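Local coordinates for Esterase/lipase-like protein (Caldicellulosiruptor lactoaceticus 6A, PDB 6A6O) that hydrolyses both acetyl esters and beta-1,4-xylosides, using an alpha/beta-hydrolase-type fold, at residues Val142-Asp147 with Asn205-Lys210; Asp165-Cys170 with Ser209-Thr214; Gly135-Ser140 with Tyr171-Leu176. All coordinates share one frame; numbering follows the deposited sequence.

Contact 1 lies at the surface, whereas contacts 2 and 3 are buried in the alpha/beta core. Contacts 1 and 2 share Ser209 and Lys210: the loop that first packs against Val142-Asp147 runs on into the start of strand 214-219, and Gly143 CA packs 3.4 Å from Ile167 CD1 where the two meet. Contacts 1 and 3 use successive parts of the chain, helix 134-142 and the loop after it. Leu169 joins contacts 2 and 3, its CD2 lying on Ala139 CB. Chemistry follows place: a water and a methionine-histidine contact at the surface, a parallel-strand hydrogen bond in the sheet, and close packing of a histidine against backbone carbonyls beside the probable nucleophile elbow.

Contact 1: Val142-Asp147 with Asn205-Lys210; sequences VGTHFD and NMVSSK
Thr144 and Met206 touch where two loops of the alpha/beta-hydrolase-type fold meet, one leaving helix 134-142 and the other leading to strand 214-219. Thr144 CB lies 3.5 Å from Met206 O, and the two side chains cross at about a right angle. With chi1 at 53°, Thr144 OG1 sits between its own backbone N and carbonyl carbon and is hydrogen-bonded back to Ser140 O in the last turn of the helix; CG2 is thereby turned to the backbone between Met206 and Val207 and to Val207 CG2. Met206 is bent at chi2 and chi3, which brings its terminal methyl over the imidazole of His145. This CE stands over one ring face, 4.1 Å from the centroid and offset toward the rim, a CH-pi contact, while SD lies obliquely to the same ring and CG touches CE1. Farther along, Phe146 crosses the Lys210 side chain at about a right angle: Lys210 CB comes to the ring edge, in plane, and Lys210 O lies oblique to the ring, 3.5 Å from CZ. That carbonyl accepts a hydrogen bond from Arg163 NH2. Ser208 OG accepts from Lys210 N in an ST turn. One water ties the loops together, donating to Thr144 O at 3.0 Å and to Met206 O at 2.8 Å while accepting from Ser208 OG at 2.8 Å.

Contact 2: Asp165-Cys170 with Ser209-Thr214; sequences DCIVLC and SKTPPT
Ile167 lays its CD1 methyl against the ring of Pro212, 3.6 Å from CG, the two side chains crossing obliquely. CG1 stands beside the backbone N (chi1 -58°) and the chain extends from there, so that CD1 also reaches the CG2 methyl of Thr211. The neighbouring ring atom Pro212 CB rests against the carbonyl of Asp165. Ile167 N donates to Pro213 O at 3.0 Å, in the carbonyl plane and with an N-H...O angle of 152°. The same oxygen receives a CA-H...O contact from Cys166, and Thr214 CA returns one to Ile167 O at 3.2 Å. Thr214 turns OG1 back to donate to Pro212 O at 3.0 Å, tilted 27° from the carbonyl plane; this gives the buried hydroxyl a partner and links the residues on either side of Pro213 in sequence. Its CG2, anti to the backbone N, meets Leu169 CD1 at 3.9 Å, where Phe233 of helix 228-239 also packs. Ile167 and Thr214 form a parallel bridge, their side chains on one face of the sheet. Neighbouring parallel strands 167-170 and 214-219, entered here side by side, belong to the central sheet characteristic of the alpha/beta-hydrolase fold.

Contact 3: Gly135-Ser140 with Tyr171-Leu176; sequences GGHLAS and YPVISL
Pro172 meets Gly136 across the contact, Pro172 CB lying 4.1 Å from Gly136 C; the two CA atoms are 4.5 Å apart, an approach that Gly136 permits by having no beta carbon to run into Pro172 CB. Val173 follows, packing backbone and side chain against His137. Its carbonyl oxygen lies 3.0 Å from His137 CA and near the plane of the imidazole, at the ring edge, while its CB and CG1 cover His137 CB. The histidine swings CG away from its backbone N (chi1 -175°), carrying the ring out along the loop. Ile174 O also comes to the ring edge, 3.7 Å from CD2. The Ile174 side chain starts away from the helix, then bends at chi2 (-66°) to bring CD1 within 3.7 Å of Ser140 OG. That hydroxyl donates to His137 O at 2.7 Å and is also bonded to Ser203 OG. Leu176 ends the run, crossing the His137 side chain at about a right angle with CD2 3.9 Å from NE2. Both ring nitrogens have partners beyond the two segments, ND1 at Tyr65 OH and NE2 at Leu201 O, which fix the ring's rotation. Helix 134-142 follows the probable nucleophile elbow around Ser133, and the loop 171-176 leaves strand 167-170 and packs along that helix; Phe233 of helix 228-239 touches both Ser140 and Ile174, and helix 182-189 meets His137, Val173 and Leu176.

Contact 1: Val142-Asp147 with Asn205-Lys210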
ATOM      1  N   VAL A 142      -0.621  -3.207   6.378  1.00 26.81           N
ATOM      2  CA  VAL A 142       0.794  -3.121   6.701  1.00 28.38           C
ATOM      3  C   VAL A 142       1.075  -1.863   7.527  1.00 30.87           C
ATOM      4  O   VAL A 142       2.017  -1.841   8.327  1.00 29.89           O
ATOM      5  CB  VAL A 142       1.610  -3.255   5.392  1.00 25.92           C
ATOM      6  CG1 VAL A 142       1.666  -1.952   4.618  1.00 29.51           C
ATOM      7  CG2 VAL A 142       3.004  -3.820   5.671  1.00 33.95           C
ATOM      8  N   GLY A 143       0.220  -0.837   7.425  1.00 26.90           N
ATOM      9  CA  GLY A 143       0.314   0.329   8.276  1.00 25.74           C
ATOM     10  C   GLY A 143      -0.222   0.152   9.680  1.00 26.48           C
ATOM     11  O   GLY A 143      -0.103   1.075  10.486  1.00 29.59           O
ATOM     12  N   THR A 144      -0.825  -1.000   9.990  1.00 25.73           N
ATOM     13  CA  THR A 144      -1.337  -1.269  11.327  1.00 25.75           C
ATOM     14  C   THR A 144      -0.828  -2.574  11.918  1.00 28.99           C
ATOM     15  O   THR A 144      -0.839  -2.706  13.146  1.00 34.67           O
ATOM     16  CB  THR A 144      -2.884  -1.298  11.344  1.00 24.92           C
ATOM     17  OG1 THR A 144      -3.376  -2.210  10.352  1.00 26.07           O
ATOM     18  CG2 THR A 144      -3.471   0.091  11.071  1.00 25.42           C
ATOM     19  N   HIS A 145      -0.370  -3.525  11.093  1.00 25.24           N
ATOM     20  CA  HIS A 145       0.069  -4.856  11.512  1.00 25.82           C
ATOM     21  C   HIS A 145       1.589  -5.005  11.519  1.00 31.65           C
ATOM     22  O   HIS A 145       2.092  -6.137  11.540  1.00 34.45           O
ATOM     23  CB  HIS A 145      -0.497  -5.931  10.579  1.00 25.23           C
ATOM     24  CG  HIS A 145      -1.918  -6.318  10.848  1.00 28.12           C
ATOM     25  ND1 HIS A 145      -2.976  -5.442  10.723  1.00 30.30           N
ATOM     26  CD2 HIS A 145      -2.462  -7.519  11.164  1.00 28.74           C
ATOM     27  CE1 HIS A 145      -4.106  -6.076  10.989  1.00 28.56           C
ATOM     28  NE2 HIS A 145      -3.823  -7.335  11.262  1.00 31.12           N
ATOM     29  N   PHE A 146       2.327  -3.905  11.500  1.00 29.56           N
ATOM     30  CA  PHE A 146       3.769  -3.946  11.294  1.00 28.63           C
ATOM     31  C   PHE A 146       4.514  -4.401  12.547  1.00 31.09           C
ATOM     32  O   PHE A 146       3.965  -4.473  13.648  1.00 33.44           O
ATOM     33  CB  PHE A 146       4.282  -2.570  10.890  1.00 25.84           C
ATOM     34  CG  PHE A 146       3.863  -1.483  11.833  1.00 29.12           C
ATOM     35  CD1 PHE A 146       4.570  -1.242  13.000  1.00 26.43           C
ATOM     36  CD2 PHE A 146       2.739  -0.710  11.565  1.00 29.83           C
ATOM     37  CE1 PHE A 146       4.173  -0.246  13.871  1.00 27.22           C
ATOM     38  CE2 PHE A 146       2.347   0.279  12.424  1.00 30.94           C
ATOM     39  CZ  PHE A 146       3.065   0.515  13.584  1.00 29.91           C
ATOM     40  N   ASP A 147       5.809  -4.659  12.361  1.00 28.45           N
ATOM     41  CA  ASP A 147       6.724  -5.030  13.431  1.00 28.96           C
ATOM     42  C   ASP A 147       8.114  -4.533  13.059  1.00 32.17           C
ATOM     43  O   ASP A 147       8.407  -4.289  11.886  1.00 29.02           O
ATOM     44  CB  ASP A 147       6.734  -6.550  13.659  1.00 31.64           C
ATOM     45  CG  ASP A 147       7.348  -7.308  12.492  1.00 30.68           C
ATOM     46  OD1 ASP A 147       8.587  -7.261  12.330  1.00 34.02           O
ATOM     47  OD2 ASP A 147       6.592  -7.946  11.728  1.00 31.88           O
ATOM     48  N   ASN A 205      -9.873  -0.980  13.074  1.00 24.28           N
ATOM     49  CA  ASN A 205      -9.803  -1.583  14.406  1.00 26.14           C
ATOM     50  C   ASN A 205      -8.374  -1.689  14.937  1.00 26.40           C
ATOM     51  O   ASN A 205      -8.179  -1.813  16.157  1.00 24.77           O
ATOM     52  CB  ASN A 205     -10.405  -2.997  14.382  1.00 24.27           C
ATOM     53  CG  ASN A 205     -11.915  -3.009  14.264  1.00 26.35           C
ATOM     54  OD1 ASN A 205     -12.616  -2.110  14.746  1.00 24.84           O
ATOM     55  ND2 ASN A 205     -12.433  -4.055  13.628  1.00 24.82           N
ATOM     56  N   MET A 206      -7.373  -1.664  14.058  1.00 25.63           N
ATOM     57  CA  MET A 206      -6.002  -1.968  14.434  1.00 24.47           C
ATOM     58  C   MET A 206      -5.095  -0.747  14.448  1.00 26.40           C
ATOM     59  O   MET A 206      -3.892  -0.884  14.686  1.00 25.56           O
ATOM     60  CB  MET A 206      -5.446  -3.039  13.489  1.00 26.72           C
ATOM     61  CG  MET A 206      -6.245  -4.324  13.559  1.00 28.49           C
ATOM     62  SD  MET A 206      -5.868  -5.215  15.096  1.00 33.56           S
ATOM     63  CE  MET A 206      -4.134  -5.560  14.828  1.00 35.18           C
ATOM     64  N   VAL A 207      -5.641   0.451  14.221  1.00 23.38           N
ATOM     65  CA  VAL A 207      -4.841   1.664  14.345  1.00 24.30           C
ATOM     66  C   VAL A 207      -4.332   1.795  15.776  1.00 23.62           C
ATOM     67  O   VAL A 207      -5.054   1.521  16.743  1.00 30.03           O
ATOM     68  CB  VAL A 207      -5.679   2.887  13.932  1.00 23.84           C
ATOM     69  CG1 VAL A 207      -4.936   4.191  14.231  1.00 24.44           C
ATOM     70  CG2 VAL A 207      -6.002   2.802  12.474  1.00 23.56           C
ATOM     71  N   SER A 208      -3.078   2.216  15.922  1.00 26.11           N
ATOM     72  CA  SER A 208      -2.470   2.460  17.227  1.00 27.54           C
ATOM     73  C   SER A 208      -1.762   3.808  17.191  1.00 28.52           C
ATOM     74  O   SER A 208      -1.686   4.459  16.149  1.00 24.96           O
ATOM     75  CB  SER A 208      -1.469   1.354  17.586  1.00 25.41           C
ATOM     76  OG  SER A 208      -0.340   1.421  16.734  1.00 29.86           O
ATOM     77  N   SER A 209      -1.206   4.218  18.335  1.00 27.55           N
ATOM     78  CA  SER A 209      -0.447   5.465  18.364  1.00 28.61           C
ATOM     79  C   SER A 209       0.805   5.407  17.491  1.00 26.91           C
ATOM     80  O   SER A 209       1.355   6.461  17.145  1.00 28.00           O
ATOM     81  CB  SER A 209      -0.066   5.815  19.805  1.00 31.10           C
ATOM     82  OG  SER A 209       0.867   4.880  20.299  1.00 33.11           O
ATOM     83  N   LYS A 210       1.267   4.213  17.123  1.00 26.29           N
ATOM     84  CA  LYS A 210       2.437   4.057  16.267  1.00 27.45           C
ATOM     85  C   LYS A 210       2.106   4.010  14.778  1.00 25.85           C
ATOM     86  O   LYS A 210       3.029   3.981  13.958  1.00 26.84           O
ATOM     87  CB  LYS A 210       3.205   2.782  16.635  1.00 30.74           C
ATOM     88  CG  LYS A 210       3.595   2.696  18.104  1.00 36.57           C
ATOM     89  CD  LYS A 210       4.380   3.915  18.537  1.00 38.18           C
ATOM     90  CE  LYS A 210       4.950   3.721  19.945  1.00 50.27           C
ATOM     91  NZ  LYS A 210       5.666   4.950  20.411  1.00 53.67           N
TER
HETATM   92  O   HOH W   1      -1.173  -0.064  14.475  1.00 29.07           O

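Contact 2: Asp165-Cys170 with Ser209-Thr214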
ATOM      1  N   ASP A 165       6.807   4.494   6.666  1.00 23.12           N
ATOM      2  CA  ASP A 165       6.986   5.793   7.293  1.00 22.28           C
ATOM      3  C   ASP A 165       5.830   6.751   7.010  1.00 23.66           C
ATOM      4  O   ASP A 165       5.732   7.792   7.662  1.00 25.51           O
ATOM      5  CB  ASP A 165       8.321   6.379   6.842  1.00 26.02           C
ATOM      6  CG  ASP A 165       9.490   5.550   7.326  1.00 27.29           C
ATOM      7  OD1 ASP A 165       9.606   5.375   8.559  1.00 26.90           O
ATOM      8  OD2 ASP A 165      10.263   5.034   6.485  1.00 28.82           O
ATOM      9  N   CYS A 166       4.957   6.417   6.062  1.00 23.77           N
ATOM     10  CA  CYS A 166       3.706   7.134   5.829  1.00 22.79           C
ATOM     11  C   CYS A 166       2.812   6.217   5.009  1.00 25.72           C
ATOM     12  O   CYS A 166       3.283   5.249   4.404  1.00 24.16           O
ATOM     13  CB  CYS A 166       3.924   8.481   5.118  1.00 22.70           C
ATOM     14  SG  CYS A 166       4.376   8.376   3.346  1.00 28.02           S
ATOM     15  N   ILE A 167       1.514   6.540   4.988  1.00 24.19           N
ATOM     16  CA  ILE A 167       0.501   5.740   4.306  1.00 21.71           C
ATOM     17  C   ILE A 167      -0.382   6.671   3.484  1.00 24.22           C
ATOM     18  O   ILE A 167      -0.855   7.687   4.000  1.00 21.05           O
ATOM     19  CB  ILE A 167      -0.388   4.980   5.308  1.00 24.44           C
ATOM     20  CG1 ILE A 167       0.430   4.060   6.213  1.00 27.67           C
ATOM     21  CG2 ILE A 167      -1.439   4.192   4.572  1.00 25.59           C
ATOM     22  CD1 ILE A 167      -0.390   3.595   7.420  1.00 29.46           C
ATOM     23  N   VAL A 168      -0.636   6.311   2.226  1.00 19.83           N
ATOM     24  CA  VAL A 168      -1.600   7.026   1.392  1.00 19.41           C
ATOM     25  C   VAL A 168      -2.678   6.033   0.974  1.00 19.86           C
ATOM     26  O   VAL A 168      -2.369   4.980   0.406  1.00 22.22           O
ATOM     27  CB  VAL A 168      -0.945   7.667   0.160  1.00 21.54           C
ATOM     28  CG1 VAL A 168      -2.016   8.386  -0.682  1.00 21.05           C
ATOM     29  CG2 VAL A 168       0.161   8.632   0.591  1.00 20.51           C
ATOM     30  N   LEU A 169      -3.935   6.362   1.260  1.00 20.34           N
ATOM     31  CA  LEU A 169      -5.054   5.459   1.022  1.00 23.25           C
ATOM     32  C   LEU A 169      -6.008   6.121   0.048  1.00 22.33           C
ATOM     33  O   LEU A 169      -6.516   7.210   0.324  1.00 21.19           O
ATOM     34  CB  LEU A 169      -5.785   5.129   2.324  1.00 20.27           C
ATOM     35  CG  LEU A 169      -4.889   4.505   3.387  1.00 21.69           C
ATOM     36  CD1 LEU A 169      -5.691   4.302   4.675  1.00 22.76           C
ATOM     37  CD2 LEU A 169      -4.274   3.164   2.900  1.00 21.56           C
ATOM     38  N   CYS A 170      -6.269   5.458  -1.074  1.00 18.90           N
ATOM     39  CA  CYS A 170      -7.068   6.025  -2.154  1.00 20.92           C
ATOM     40  C   CYS A 170      -8.301   5.160  -2.327  1.00 21.91           C
ATOM     41  O   CYS A 170      -8.177   3.973  -2.663  1.00 21.09           O
ATOM     42  CB  CYS A 170      -6.263   6.084  -3.453  1.00 22.65           C
ATOM     43  SG  CYS A 170      -4.615   6.823  -3.263  1.00 23.39           S
ATOM     44  N   SER A 209      -1.206   4.218  18.335  1.00 27.55           N
ATOM     45  CA  SER A 209      -0.447   5.465  18.364  1.00 28.61           C
ATOM     46  C   SER A 209       0.805   5.407  17.491  1.00 26.91           C
ATOM     47  O   SER A 209       1.355   6.461  17.145  1.00 28.00           O
ATOM     48  CB  SER A 209      -0.066   5.815  19.805  1.00 31.10           C
ATOM     49  OG  SER A 209       0.867   4.880  20.299  1.00 33.11           O
ATOM     50  N   LYS A 210       1.267   4.213  17.123  1.00 26.29           N
ATOM     51  CA  LYS A 210       2.437   4.057  16.267  1.00 27.45           C
ATOM     52  C   LYS A 210       2.106   4.010  14.778  1.00 25.85           C
ATOM     53  O   LYS A 210       3.029   3.981  13.958  1.00 26.84           O
ATOM     54  CB  LYS A 210       3.205   2.782  16.635  1.00 30.74           C
ATOM     55  CG  LYS A 210       3.595   2.696  18.104  1.00 36.57           C
ATOM     56  CD  LYS A 210       4.380   3.915  18.537  1.00 38.18           C
ATOM     57  CE  LYS A 210       4.950   3.721  19.945  1.00 50.27           C
ATOM     58  NZ  LYS A 210       5.666   4.950  20.411  1.00 53.67           N
ATOM     59  N   THR A 211       0.836   3.959  14.407  1.00 27.10           N
ATOM     60  CA  THR A 211       0.477   4.050  12.993  1.00 26.53           C
ATOM     61  C   THR A 211       1.065   5.332  12.401  1.00 24.89           C
ATOM     62  O   THR A 211       0.982   6.396  13.033  1.00 25.46           O
ATOM     63  CB  THR A 211      -1.045   4.034  12.831  1.00 24.52           C
ATOM     64  OG1 THR A 211      -1.575   2.821  13.373  1.00 26.87           O
ATOM     65  CG2 THR A 211      -1.455   4.138  11.356  1.00 25.91           C
ATOM     66  N   PRO A 212       1.697   5.269  11.227  1.00 23.17           N
ATOM     67  CA  PRO A 212       2.351   6.459  10.657  1.00 26.54           C
ATOM     68  C   PRO A 212       1.344   7.474  10.147  1.00 24.04           C
ATOM     69  O   PRO A 212       0.159   7.156   9.948  1.00 24.27           O
ATOM     70  CB  PRO A 212       3.187   5.890   9.495  1.00 25.46           C
ATOM     71  CG  PRO A 212       2.556   4.587   9.168  1.00 27.64           C
ATOM     72  CD  PRO A 212       2.020   4.048  10.470  1.00 25.36           C
ATOM     73  N   PRO A 213       1.791   8.705   9.905  1.00 26.36           N
ATOM     74  CA  PRO A 213       0.914   9.716   9.298  1.00 24.38           C
ATOM     75  C   PRO A 213       0.275   9.191   8.020  1.00 24.01           C
ATOM     76  O   PRO A 213       0.926   8.530   7.207  1.00 24.02           O
ATOM     77  CB  PRO A 213       1.865  10.880   8.996  1.00 24.73           C
ATOM     78  CG  PRO A 213       3.039  10.677   9.891  1.00 32.92           C
ATOM     79  CD  PRO A 213       3.162   9.203  10.134  1.00 26.08           C
ATOM     80  N   THR A 214      -1.005   9.515   7.837  1.00 22.37           N
ATOM     81  CA  THR A 214      -1.832   8.936   6.784  1.00 20.70           C
ATOM     82  C   THR A 214      -2.555  10.042   6.023  1.00 20.78           C
ATOM     83  O   THR A 214      -2.975  11.037   6.612  1.00 20.63           O
ATOM     84  CB  THR A 214      -2.849   7.932   7.386  1.00 23.80           C
ATOM     85  OG1 THR A 214      -2.141   6.865   8.024  1.00 22.96           O
ATOM     86  CG2 THR A 214      -3.769   7.319   6.303  1.00 22.59           C
TER

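Contact 3: Gly135-Ser140 with Tyr171-Leu176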
ATOM      1  N   GLY A 135      -5.949  -2.628  -2.721  1.00 22.87           N
ATOM      2  CA  GLY A 135      -4.574  -2.267  -2.413  1.00 19.38           C
ATOM      3  C   GLY A 135      -4.472  -1.290  -1.257  1.00 23.53           C
ATOM      4  O   GLY A 135      -3.494  -1.311  -0.500  1.00 23.04           O
ATOM      5  N   GLY A 136      -5.471  -0.418  -1.104  1.00 21.31           N
ATOM      6  CA  GLY A 136      -5.498   0.445   0.071  1.00 20.75           C
ATOM      7  C   GLY A 136      -5.818  -0.323   1.334  1.00 22.64           C
ATOM      8  O   GLY A 136      -5.311   0.001   2.414  1.00 23.17           O
ATOM      9  N   HIS A 137      -6.665  -1.343   1.225  1.00 21.39           N
ATOM     10  CA  HIS A 137      -6.817  -2.270   2.341  1.00 21.20           C
ATOM     11  C   HIS A 137      -5.467  -2.847   2.744  1.00 22.68           C
ATOM     12  O   HIS A 137      -5.060  -2.774   3.911  1.00 23.22           O
ATOM     13  CB  HIS A 137      -7.783  -3.388   1.959  1.00 21.49           C
ATOM     14  CG  HIS A 137      -8.094  -4.317   3.085  1.00 22.20           C
ATOM     15  ND1 HIS A 137      -7.794  -5.664   3.046  1.00 25.62           N
ATOM     16  CD2 HIS A 137      -8.673  -4.094   4.289  1.00 23.52           C
ATOM     17  CE1 HIS A 137      -8.170  -6.228   4.181  1.00 25.36           C
ATOM     18  NE2 HIS A 137      -8.719  -5.301   4.947  1.00 24.21           N
ATOM     19  N   LEU A 138      -4.748  -3.408   1.774  1.00 23.55           N
ATOM     20  CA  LEU A 138      -3.449  -3.999   2.062  1.00 21.28           C
ATOM     21  C   LEU A 138      -2.483  -2.972   2.650  1.00 21.47           C
ATOM     22  O   LEU A 138      -1.750  -3.269   3.597  1.00 23.91           O
ATOM     23  CB  LEU A 138      -2.890  -4.610   0.776  1.00 20.85           C
ATOM     24  CG  LEU A 138      -1.603  -5.407   0.904  1.00 25.31           C
ATOM     25  CD1 LEU A 138      -1.833  -6.547   1.865  1.00 23.21           C
ATOM     26  CD2 LEU A 138      -1.219  -5.906  -0.478  1.00 26.94           C
ATOM     27  N   ALA A 139      -2.464  -1.758   2.098  1.00 22.09           N
ATOM     28  CA  ALA A 139      -1.628  -0.692   2.648  1.00 23.14           C
ATOM     29  C   ALA A 139      -2.018  -0.361   4.085  1.00 24.15           C
ATOM     30  O   ALA A 139      -1.152  -0.160   4.946  1.00 23.31           O
ATOM     31  CB  ALA A 139      -1.746   0.560   1.777  1.00 24.47           C
ATOM     32  N   SER A 140      -3.322  -0.293   4.363  1.00 22.47           N
ATOM     33  CA  SER A 140      -3.763   0.019   5.716  1.00 20.95           C
ATOM     34  C   SER A 140      -3.409  -1.107   6.680  1.00 23.49           C
ATOM     35  O   SER A 140      -3.188  -0.849   7.871  1.00 23.17           O
ATOM     36  CB  SER A 140      -5.270   0.314   5.746  1.00 22.48           C
ATOM     37  OG  SER A 140      -6.052  -0.866   5.605  1.00 22.05           O
ATOM     38  N   TYR A 171      -9.490   5.760  -2.100  1.00 20.72           N
ATOM     39  CA  TYR A 171     -10.756   5.039  -1.990  1.00 21.18           C
ATOM     40  C   TYR A 171     -10.562   3.632  -1.417  1.00 20.96           C
ATOM     41  O   TYR A 171     -10.945   2.638  -2.050  1.00 22.78           O
ATOM     42  CB  TYR A 171     -11.483   5.019  -3.351  1.00 19.56           C
ATOM     43  CG  TYR A 171     -10.632   4.804  -4.595  1.00 21.82           C
ATOM     44  CD1 TYR A 171     -10.321   3.509  -5.043  1.00 23.33           C
ATOM     45  CD2 TYR A 171     -10.175   5.886  -5.340  1.00 22.02           C
ATOM     46  CE1 TYR A 171      -9.557   3.316  -6.195  1.00 21.72           C
ATOM     47  CE2 TYR A 171      -9.414   5.704  -6.488  1.00 23.21           C
ATOM     48  CZ  TYR A 171      -9.112   4.425  -6.914  1.00 24.51           C
ATOM     49  OH  TYR A 171      -8.359   4.265  -8.060  1.00 24.56           O
ATOM     50  N   PRO A 172     -10.042   3.513  -0.188  1.00 20.82           N
ATOM     51  CA  PRO A 172      -9.667   2.201   0.354  1.00 19.58           C
ATOM     52  C   PRO A 172     -10.829   1.343   0.840  1.00 20.02           C
ATOM     53  O   PRO A 172     -11.796   1.827   1.435  1.00 22.67           O
ATOM     54  CB  PRO A 172      -8.769   2.568   1.546  1.00 21.31           C
ATOM     55  CG  PRO A 172      -9.352   3.878   2.011  1.00 20.02           C
ATOM     56  CD  PRO A 172      -9.661   4.605   0.728  1.00 21.34           C
ATOM     57  N   VAL A 173     -10.700   0.041   0.574  1.00 21.76           N
ATOM     58  CA  VAL A 173     -11.354  -0.983   1.375  1.00 21.02           C
ATOM     59  C   VAL A 173     -10.730  -0.959   2.762  1.00 21.07           C
ATOM     60  O   VAL A 173      -9.507  -1.010   2.893  1.00 21.25           O
ATOM     61  CB  VAL A 173     -11.175  -2.350   0.698  1.00 22.46           C
ATOM     62  CG1 VAL A 173     -11.604  -3.488   1.603  1.00 23.09           C
ATOM     63  CG2 VAL A 173     -11.925  -2.371  -0.654  1.00 24.44           C
ATOM     64  N   ILE A 174     -11.559  -0.850   3.805  1.00 19.64           N
ATOM     65  CA  ILE A 174     -11.028  -0.716   5.164  1.00 23.03           C
ATOM     66  C   ILE A 174     -11.708  -1.740   6.057  1.00 21.67           C
ATOM     67  O   ILE A 174     -11.050  -2.571   6.704  1.00 20.98           O
ATOM     68  CB  ILE A 174     -11.233   0.714   5.717  1.00 20.08           C
ATOM     69  CG1 ILE A 174     -10.333   1.727   4.998  1.00 19.99           C
ATOM     70  CG2 ILE A 174     -10.965   0.768   7.228  1.00 22.51           C
ATOM     71  CD1 ILE A 174      -8.820   1.544   5.238  1.00 21.84           C
ATOM     72  N   SER A 175     -13.035  -1.677   6.097  1.00 21.15           N
ATOM     73  CA  SER A 175     -13.840  -2.572   6.912  1.00 21.63           C
ATOM     74  C   SER A 175     -14.210  -3.834   6.133  1.00 22.52           C
ATOM     75  O   SER A 175     -14.565  -3.772   4.949  1.00 24.45           O
ATOM     76  CB  SER A 175     -15.106  -1.850   7.376  1.00 22.85           C
ATOM     77  OG  SER A 175     -15.995  -2.740   8.012  1.00 25.08           O
ATOM     78  N   LEU A 176     -14.143  -4.976   6.809  1.00 21.26           N
ATOM     79  CA  LEU A 176     -14.479  -6.253   6.194  1.00 22.02           C
ATOM     80  C   LEU A 176     -15.950  -6.592   6.424  1.00 25.28           C
ATOM     81  O   LEU A 176     -16.549  -7.348   5.661  1.00 23.74           O
ATOM     82  CB  LEU A 176     -13.589  -7.367   6.749  1.00 21.99           C
ATOM     83  CG  LEU A 176     -12.214  -7.522   6.098  1.00 25.32           C
ATOM     84  CD1 LEU A 176     -11.777  -8.980   6.104  1.00 26.03           C
ATOM     85  CD2 LEU A 176     -12.223  -6.966   4.683  1.00 25.12           C
TER